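Local coordinates for putative Glycosidase (Bacteroides thetaiotaomicron, PDB 3R67), which has no firmly established function but, as a putative glycosidase, probably adopts the five-bladed beta-propeller fold common to its clan of carbohydrate-active proteins, at residues 206-211 with 230-235; 197-202 with 211-216. All blocks are in the same frame, centred on the assembly; numbering follows the deposited sequence.

Interaction 1: residues 206-211 with 230-235. With EDO (1,2-ethanediol), chain F.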
ATOM      1  N   GLU A 206      -5.078  -7.767  -5.830  1.00 19.80           N
ATOM      2  CA  GLU A 206      -6.153  -7.657  -4.848  1.00 19.15           C
ATOM      3  C   GLU A 206      -6.841  -9.027  -4.693  1.00 23.80           C
ATOM      4  O   GLU A 206      -6.866  -9.579  -3.589  1.00 23.11           O
ATOM      5  CB  GLU A 206      -7.141  -6.566  -5.299  1.00 20.16           C
ATOM      6  CG  GLU A 206      -8.298  -6.334  -4.344  1.00 28.50           C
ATOM      7  CD  GLU A 206      -9.514  -5.659  -4.948  1.00 45.25           C
ATOM      8  OE1 GLU A 206      -9.735  -5.799  -6.174  1.00 50.58           O
ATOM      9  OE2 GLU A 206     -10.301  -5.072  -4.172  1.00 35.87           O
ATOM     10  N   LYS A 207      -7.371  -9.577  -5.802  1.00 21.61           N
ATOM     11  CA  LYS A 207      -8.068 -10.866  -5.827  1.00 22.04           C
ATOM     12  C   LYS A 207      -7.100 -12.057  -5.773  1.00 24.26           C
ATOM     13  O   LYS A 207      -7.538 -13.170  -5.521  1.00 24.84           O
ATOM     14  CB  LYS A 207      -8.955 -11.008  -7.087  1.00 26.59           C
ATOM     15  CG  LYS A 207     -10.387 -10.502  -6.955  1.00 41.78           C
ATOM     16  CD  LYS A 207     -10.501  -8.985  -7.083  1.00 62.75           C
ATOM     17  CE  LYS A 207     -11.931  -8.508  -6.961  1.00 76.47           C
ATOM     18  NZ  LYS A 207     -12.043  -7.048  -7.211  1.00 85.62           N
ATOM     19  N   PHE A 208      -5.826 -11.835  -6.086  1.00 19.50           N
ATOM     20  CA  PHE A 208      -4.735 -12.820  -6.098  1.00 20.03           C
ATOM     21  C   PHE A 208      -3.448 -12.055  -6.233  1.00 22.28           C
ATOM     22  O   PHE A 208      -3.489 -10.883  -6.589  1.00 19.43           O
ATOM     23  CB  PHE A 208      -4.893 -13.891  -7.219  1.00 23.30           C
ATOM     24  CG  PHE A 208      -5.060 -13.298  -8.597  1.00 26.03           C
ATOM     25  CD1 PHE A 208      -3.952 -12.926  -9.352  1.00 29.71           C
ATOM     26  CD2 PHE A 208      -6.326 -13.106  -9.138  1.00 29.76           C
ATOM     27  CE1 PHE A 208      -4.106 -12.347 -10.609  1.00 32.57           C
ATOM     28  CE2 PHE A 208      -6.484 -12.525 -10.400  1.00 33.96           C
ATOM     29  CZ  PHE A 208      -5.375 -12.153 -11.130  1.00 32.60           C
ATOM     30  N   VAL A 209      -2.309 -12.703  -5.990  1.00 19.61           N
ATOM     31  CA  VAL A 209      -1.020 -12.028  -6.082  1.00 17.41           C
ATOM     32  C   VAL A 209      -0.293 -12.556  -7.316  1.00 20.79           C
ATOM     33  O   VAL A 209      -0.113 -13.762  -7.480  1.00 19.22           O
ATOM     34  CB  VAL A 209      -0.172 -12.184  -4.789  1.00 18.69           C
ATOM     35  CG1 VAL A 209       1.178 -11.504  -4.928  1.00 17.04           C
ATOM     36  CG2 VAL A 209      -0.914 -11.648  -3.566  1.00 17.72           C
ATOM     37  N   ASN A 210       0.108 -11.625  -8.184  1.00 17.62           N
ATOM     38  CA  ASN A 210       0.924 -11.907  -9.359  1.00 18.87           C
ATOM     39  C   ASN A 210       2.313 -11.329  -9.103  1.00 21.86           C
ATOM     40  O   ASN A 210       2.470 -10.494  -8.214  1.00 20.41           O
ATOM     41  CB  ASN A 210       0.266 -11.338 -10.647  1.00 20.37           C
ATOM     42  CG  ASN A 210       1.087 -11.471 -11.920  1.00 31.86           C
ATOM     43  OD1 ASN A 210       1.547 -10.489 -12.489  1.00 23.93           O
ATOM     44  ND2 ASN A 210       1.379 -12.682 -12.338  1.00 20.60           N
ATOM     45  N   VAL A 211       3.321 -11.783  -9.851  1.00 19.71           N
ATOM     46  CA  VAL A 211       4.679 -11.253  -9.754  1.00 18.73           C
ATOM     47  C   VAL A 211       5.000 -10.595 -11.086  1.00 22.54           C
ATOM     48  O   VAL A 211       4.759 -11.181 -12.141  1.00 24.08           O
ATOM     49  CB  VAL A 211       5.738 -12.315  -9.343  1.00 22.11           C
ATOM     50  CG1 VAL A 211       7.156 -11.732  -9.368  1.00 21.04           C
ATOM     51  CG2 VAL A 211       5.421 -12.915  -7.973  1.00 20.81           C
ATOM     52  N   PHE A 230      -2.186 -14.826 -15.974  1.00 34.59           N
ATOM     53  CA  PHE A 230      -1.318 -14.403 -14.879  1.00 30.92           C
ATOM     54  C   PHE A 230      -0.871 -15.544 -13.997  1.00 31.58           C
ATOM     55  O   PHE A 230      -1.671 -16.419 -13.653  1.00 30.61           O
ATOM     56  CB  PHE A 230      -1.980 -13.370 -13.954  1.00 30.31           C
ATOM     57  CG  PHE A 230      -2.342 -12.037 -14.540  1.00 30.76           C
ATOM     58  CD1 PHE A 230      -1.369 -11.227 -15.116  1.00 32.07           C
ATOM     59  CD2 PHE A 230      -3.619 -11.518 -14.375  1.00 31.62           C
ATOM     60  CE1 PHE A 230      -1.698  -9.978 -15.633  1.00 32.43           C
ATOM     61  CE2 PHE A 230      -3.935 -10.251 -14.847  1.00 34.28           C
ATOM     62  CZ  PHE A 230      -2.971  -9.486 -15.475  1.00 32.19           C
ATOM     63  N   LEU A 231       0.395 -15.501 -13.598  1.00 25.76           N
ATOM     64  CA  LEU A 231       0.940 -16.418 -12.613  1.00 24.94           C
ATOM     65  C   LEU A 231       0.395 -15.996 -11.243  1.00 25.27           C
ATOM     66  O   LEU A 231       0.519 -14.821 -10.878  1.00 24.50           O
ATOM     67  CB  LEU A 231       2.473 -16.395 -12.676  1.00 25.48           C
ATOM     68  CG  LEU A 231       3.215 -17.319 -11.736  1.00 30.38           C
ATOM     69  CD1 LEU A 231       3.006 -18.778 -12.122  1.00 31.57           C
ATOM     70  CD2 LEU A 231       4.696 -17.005 -11.757  1.00 32.55           C
ATOM     71  N   LYS A 232      -0.293 -16.899 -10.544  1.00 19.79           N
ATOM     72  CA  LYS A 232      -0.888 -16.615  -9.238  1.00 18.79           C
ATOM     73  C   LYS A 232      -0.049 -17.293  -8.142  1.00 23.35           C
ATOM     74  O   LYS A 232      -0.122 -18.510  -7.971  1.00 25.43           O
ATOM     75  CB  LYS A 232      -2.351 -17.087  -9.218  1.00 21.59           C
ATOM     76  CG  LYS A 232      -3.236 -16.407 -10.249  1.00 25.36           C
ATOM     77  CD  LYS A 232      -4.659 -16.926 -10.167  1.00 29.35           C
ATOM     78  CE  LYS A 232      -5.584 -16.199 -11.111  1.00 40.70           C
ATOM     79  NZ  LYS A 232      -6.984 -16.678 -10.958  1.00 53.48           N
ATOM     80  N   VAL A 233       0.779 -16.528  -7.436  1.00 18.48           N
ATOM     81  CA  VAL A 233       1.686 -17.103  -6.441  1.00 17.62           C
ATOM     82  C   VAL A 233       0.979 -17.206  -5.067  1.00 22.86           C
ATOM     83  O   VAL A 233       1.396 -17.998  -4.224  1.00 22.55           O
ATOM     84  CB  VAL A 233       3.021 -16.323  -6.334  1.00 20.13           C
ATOM     85  CG1 VAL A 233       3.774 -16.383  -7.652  1.00 20.18           C
ATOM     86  CG2 VAL A 233       2.835 -14.871  -5.875  1.00 18.93           C
ATOM     87  N   ILE A 234      -0.089 -16.429  -4.866  1.00 20.57           N
ATOM     88  CA  ILE A 234      -0.947 -16.418  -3.670  1.00 20.44           C
ATOM     89  C   ILE A 234      -2.366 -16.211  -4.138  1.00 22.86           C
ATOM     90  O   ILE A 234      -2.628 -15.308  -4.937  1.00 22.91           O
ATOM     91  CB  ILE A 234      -0.500 -15.338  -2.626  1.00 23.67           C
ATOM     92  CG1 ILE A 234       0.732 -15.777  -1.845  1.00 25.12           C
ATOM     93  CG2 ILE A 234      -1.601 -14.995  -1.629  1.00 23.85           C
ATOM     94  CD1 ILE A 234       1.293 -14.628  -1.001  1.00 36.07           C
ATOM     95  N   THR A 235      -3.278 -17.051  -3.661  1.00 18.32           N
ATOM     96  CA  THR A 235      -4.702 -16.936  -3.960  1.00 17.60           C
ATOM     97  C   THR A 235      -5.481 -17.021  -2.653  1.00 19.96           C
ATOM     98  O   THR A 235      -4.991 -17.641  -1.704  1.00 18.89           O
ATOM     99  CB  THR A 235      -5.184 -18.008  -4.990  1.00 22.58           C
ATOM    100  OG1 THR A 235      -4.927 -19.310  -4.483  1.00 22.48           O
ATOM    101  CG2 THR A 235      -4.540 -17.856  -6.365  1.00 24.10           C
TER
HETATM  102  C1  EDO F 383      -1.495 -20.017  -3.073  1.00 30.15           C
HETATM  103  O1  EDO F 383      -2.768 -20.185  -2.413  1.00 30.31           O
HETATM  104  C2  EDO F 383      -1.323 -20.851  -4.344  1.00 28.69           C
HETATM  105  O2  EDO F 383      -2.260 -20.463  -5.368  1.00 35.23           O

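Interaction 2: residues 197-202 with 211-216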
ATOM      1  N   ASP A 197      18.609 -11.170 -10.252  1.00 27.95           N
ATOM      2  CA  ASP A 197      18.815 -11.726 -11.599  1.00 29.52           C
ATOM      3  C   ASP A 197      18.735 -10.590 -12.671  1.00 34.52           C
ATOM      4  O   ASP A 197      18.119 -10.784 -13.721  1.00 35.51           O
ATOM      5  CB  ASP A 197      17.766 -12.843 -11.875  1.00 30.54           C
ATOM      6  CG  ASP A 197      18.138 -13.931 -12.884  1.00 42.04           C
ATOM      7  OD1 ASP A 197      19.206 -13.805 -13.541  1.00 38.48           O
ATOM      8  OD2 ASP A 197      17.387 -14.931 -12.979  1.00 51.97           O
ATOM      9  N   GLY A 198      19.332  -9.433 -12.367  1.00 30.79           N
ATOM     10  CA  GLY A 198      19.371  -8.270 -13.252  1.00 32.07           C
ATOM     11  C   GLY A 198      18.051  -7.550 -13.478  1.00 36.83           C
ATOM     12  O   GLY A 198      17.966  -6.699 -14.369  1.00 39.11           O
ATOM     13  N   LYS A 199      17.014  -7.870 -12.684  1.00 29.45           N
ATOM     14  CA  LYS A 199      15.671  -7.284 -12.763  1.00 26.64           C
ATOM     15  C   LYS A 199      15.181  -6.735 -11.428  1.00 26.45           C
ATOM     16  O   LYS A 199      15.669  -7.123 -10.360  1.00 24.21           O
ATOM     17  CB  LYS A 199      14.654  -8.362 -13.220  1.00 28.78           C
ATOM     18  CG  LYS A 199      14.839  -8.970 -14.592  1.00 42.11           C
ATOM     19  CD  LYS A 199      13.866 -10.152 -14.718  1.00 51.87           C
ATOM     20  CE  LYS A 199      13.944 -10.913 -16.020  1.00 59.23           C
ATOM     21  NZ  LYS A 199      15.253 -11.595 -16.202  1.00 72.81           N
ATOM     22  N   TYR A 200      14.161  -5.878 -11.496  1.00 21.71           N
ATOM     23  CA  TYR A 200      13.397  -5.380 -10.369  1.00 19.15           C
ATOM     24  C   TYR A 200      12.165  -6.245 -10.277  1.00 21.36           C
ATOM     25  O   TYR A 200      11.713  -6.756 -11.305  1.00 22.10           O
ATOM     26  CB  TYR A 200      13.083  -3.896 -10.509  1.00 20.41           C
ATOM     27  CG  TYR A 200      14.314  -3.034 -10.612  1.00 22.96           C
ATOM     28  CD1 TYR A 200      15.149  -2.845  -9.514  1.00 24.17           C
ATOM     29  CD2 TYR A 200      14.598  -2.328 -11.777  1.00 24.98           C
ATOM     30  CE1 TYR A 200      16.263  -2.018  -9.588  1.00 25.04           C
ATOM     31  CE2 TYR A 200      15.714  -1.498 -11.863  1.00 26.96           C
ATOM     32  CZ  TYR A 200      16.545  -1.349 -10.763  1.00 33.92           C
ATOM     33  OH  TYR A 200      17.645  -0.532 -10.821  1.00 37.58           O
ATOM     34  N   TRP A 201      11.652  -6.471  -9.067  1.00 15.64           N
ATOM     35  CA  TRP A 201      10.527  -7.384  -8.843  1.00 14.19           C
ATOM     36  C   TRP A 201       9.429  -6.764  -8.008  1.00 17.36           C
ATOM     37  O   TRP A 201       9.709  -5.971  -7.105  1.00 16.09           O
ATOM     38  CB  TRP A 201      11.049  -8.642  -8.113  1.00 12.86           C
ATOM     39  CG  TRP A 201      12.039  -9.450  -8.908  1.00 14.72           C
ATOM     40  CD1 TRP A 201      13.356  -9.161  -9.113  1.00 18.30           C
ATOM     41  CD2 TRP A 201      11.794 -10.695  -9.569  1.00 15.09           C
ATOM     42  NE1 TRP A 201      13.931 -10.116  -9.917  1.00 18.68           N
ATOM     43  CE2 TRP A 201      12.996 -11.071 -10.213  1.00 19.81           C
ATOM     44  CE3 TRP A 201      10.668 -11.530  -9.693  1.00 16.22           C
ATOM     45  CZ2 TRP A 201      13.112 -12.253 -10.954  1.00 19.81           C
ATOM     46  CZ3 TRP A 201      10.780 -12.697 -10.441  1.00 18.24           C
ATOM     47  CH2 TRP A 201      11.987 -13.042 -11.068  1.00 19.77           C
HETATM   48  N   MSE A 202       8.172  -7.162  -8.275  1.00 14.78           N
HETATM   49  CA  MSE A 202       7.050  -6.721  -7.437  1.00 12.88           C
HETATM   50  C   MSE A 202       5.951  -7.760  -7.329  1.00 17.14           C
HETATM   51  O   MSE A 202       5.651  -8.462  -8.289  1.00 19.28           O
HETATM   52  CB  MSE A 202       6.403  -5.413  -7.923  1.00 13.57           C
HETATM   53  CG  MSE A 202       5.623  -5.532  -9.232  1.00 19.96           C
HETATM   54 SE   MSE A 202       4.653  -3.901  -9.674  0.75 25.64          SE
HETATM   55  CE  MSE A 202       5.870  -2.846  -9.114  1.00 21.48           C
ATOM     56  N   VAL A 211       3.321 -11.783  -9.851  1.00 19.71           N
ATOM     57  CA  VAL A 211       4.679 -11.253  -9.754  1.00 18.73           C
ATOM     58  C   VAL A 211       5.000 -10.595 -11.086  1.00 22.54           C
ATOM     59  O   VAL A 211       4.759 -11.181 -12.141  1.00 24.08           O
ATOM     60  CB  VAL A 211       5.738 -12.315  -9.343  1.00 22.11           C
ATOM     61  CG1 VAL A 211       7.156 -11.732  -9.368  1.00 21.04           C
ATOM     62  CG2 VAL A 211       5.421 -12.915  -7.973  1.00 20.81           C
ATOM     63  N   ALA A 212       5.474  -9.348 -11.037  1.00 19.32           N
ATOM     64  CA  ALA A 212       5.873  -8.602 -12.227  1.00 20.34           C
ATOM     65  C   ALA A 212       7.335  -8.214 -12.117  1.00 24.89           C
ATOM     66  O   ALA A 212       7.847  -8.084 -10.999  1.00 22.66           O
ATOM     67  CB  ALA A 212       4.995  -7.372 -12.407  1.00 20.74           C
ATOM     68  N   THR A 213       8.017  -8.043 -13.271  1.00 22.72           N
ATOM     69  CA  THR A 213       9.426  -7.646 -13.289  1.00 22.09           C
ATOM     70  C   THR A 213       9.611  -6.396 -14.163  1.00 26.59           C
ATOM     71  O   THR A 213       8.772  -6.084 -15.015  1.00 26.68           O
ATOM     72  CB  THR A 213      10.341  -8.791 -13.763  1.00 30.85           C
ATOM     73  OG1 THR A 213      10.133  -9.074 -15.146  1.00 31.56           O
ATOM     74  CG2 THR A 213      10.198 -10.056 -12.928  1.00 26.52           C
ATOM     75  N   SER A 214      10.723  -5.681 -13.940  1.00 23.06           N
ATOM     76  CA  SER A 214      11.080  -4.461 -14.678  1.00 23.11           C
ATOM     77  C   SER A 214      12.589  -4.298 -14.769  1.00 28.09           C
ATOM     78  O   SER A 214      13.310  -4.813 -13.917  1.00 26.23           O
ATOM     79  CB  SER A 214      10.476  -3.236 -13.989  1.00 21.74           C
ATOM     80  OG  SER A 214      10.667  -2.042 -14.724  1.00 21.62           O
ATOM     81  N   THR A 215      13.068  -3.558 -15.781  1.00 26.98           N
ATOM     82  CA  THR A 215      14.490  -3.236 -15.903  1.00 27.68           C
ATOM     83  C   THR A 215      14.677  -1.718 -15.720  1.00 31.12           C
ATOM     84  O   THR A 215      15.816  -1.241 -15.664  1.00 32.82           O
ATOM     85  CB  THR A 215      15.079  -3.727 -17.234  1.00 38.97           C
ATOM     86  OG1 THR A 215      14.398  -3.105 -18.325  1.00 40.40           O
ATOM     87  CG2 THR A 215      15.053  -5.245 -17.369  1.00 39.09           C
ATOM     88  N   ASP A 216      13.572  -0.958 -15.616  1.00 25.78           N
ATOM     89  CA  ASP A 216      13.665   0.499 -15.524  1.00 25.22           C
ATOM     90  C   ASP A 216      12.769   1.101 -14.412  1.00 29.56           C
ATOM     91  O   ASP A 216      12.743   2.333 -14.301  1.00 29.54           O
ATOM     92  CB  ASP A 216      13.281   1.124 -16.876  1.00 26.76           C
ATOM     93  CG  ASP A 216      11.890   0.780 -17.397  1.00 34.39           C
ATOM     94  OD1 ASP A 216      11.020   0.394 -16.582  1.00 33.95           O
ATOM     95  OD2 ASP A 216      11.655   0.953 -18.606  1.00 42.61           O
TER

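Interaction 1: residues 206-211 with 230-235
The backbones of 206-211 and 230-235 pass each other obliquely and are tied at Val209, whose N donates to Ile234 O at 2.8 Å and whose O accepts from Val233 N at 2.9 Å, nearly along the C=O axis. One residue on, the Asn210 side chain takes over. With CG anti to the backbone N (chi1 175°), its amide reaches across so that ND2 lies 2.7 Å from Leu231 O. That bond is almost straight (172° at the hydrogen), lies in the amide plane and falls on a lone pair of the carbonyl. ND2 also donates to Met223 O and OD1 accepts from Trp204 NE1, so the buried amide is gripped at both ends and its orientation is fixed.

On the same side of the chain as Asn210, Phe208 holds its CG in the crowded position between backbone N and carbonyl carbon (chi1 54°). The extended chain of Lys232 runs obliquely across one face of this ring, placing CE 3.7 Å from the ring centroid of Phe208, directly over the face. Lys232 NZ sits farther out, 4.5 Å from the same centroid, an off-centre cation-pi contact. Phe230 comes at the edge of Phe208, its CD2 3.7 Å from Phe208 CZ; Phe230 itself stacks on Phe172 and meets Trp204 edge-to-face. On the opposite side, Val209 CG2 lies beside Ile234 CB, while Val233 fits its methyls against Val209 CG1 and Val211 CG2. At the far end, Thr235 OG1 is 3.0 Å from O2 of a 1,2-ethanediol, in a hydrogen bond that either could donate.

The arrangement is consistent with a long connection between blades of the beta-propeller expected for this family: after strand 221-222 the chain doubles back along the entry to strand 210-214 before continuing to strand 245-255.

Interaction 2: residues 197-202 with 211-216
Strands 199-204 and 210-214 form a beta hairpin, and their paired portions carry this contact as neighbouring antiparallel strands of what is probably a propeller blade. Tyr200 with Ser214 and Met202 with Ala212 are hydrogen-bonded pairs, each with two reciprocal bonds; the straightest, Tyr200 N to Ser214 O, is 2.8 Å long. Between them Trp201 and Thr213 make a non-hydrogen-bonded pair, and there the CA atoms come within 4.6 Å.

That close pair sets up the main side-chain contact. Trp201 has CG anti to its carbonyl carbon (chi1 -64°), and Thr213 CG2 takes the same position on its own residue, so the two side chains lie side by side and point the same way. Thr213 CG2 rests over one face of the indole, 3.6 Å from the centroid of the six-membered ring of Trp201, as a CH-pi contact. Val211 meets the same ring differently: its CG1 lies in the indole plane, at the edge, 3.5 Å from Trp201 CE3. The indole is steadied further by Trp201 NE1, which donates to Ile196 O on the preceding strand.

The sheet's other face bears Tyr200, Met202, Ala212 and Ser214. Selenomethionine Met202 puts CG in the crowded position between backbone N and carbonyl carbon (chi1 70°), bringing it 3.7 Å from Ala212 CB, before the chain extends and then bends at its last torsion. The Tyr200 ring turns its edge to the backbone of Thr215, with CE2 3.8 Å from Thr215 O. Just beyond the pairing, an ST turn bends the chain: Ser214 OG, anti to the backbone N, accepts from Asp216 N at 3.2 Å and is also hydrogen-bonded to Asn219 O.

Both interactions use strand 210-214 and share Val211, yet their centres lie 16 Å apart, because each takes a different end of that strand. Along the chain the segments alternate: 197-202 comes first, then 206-211, 211-216 and finally 230-235. Interaction 2 joins strand 210-214 to its hairpin partner 199-204 within one sheet, whereas interaction 1 brings the long loop after strand 221-222 against the chain entering the same strand. Val211 is the shared residue, turning CG2 to Val233 of the loop and CG1 to Trp201 of the hairpin. Together they tie the strands of this sheet to the connection that leads on to strand 245-255.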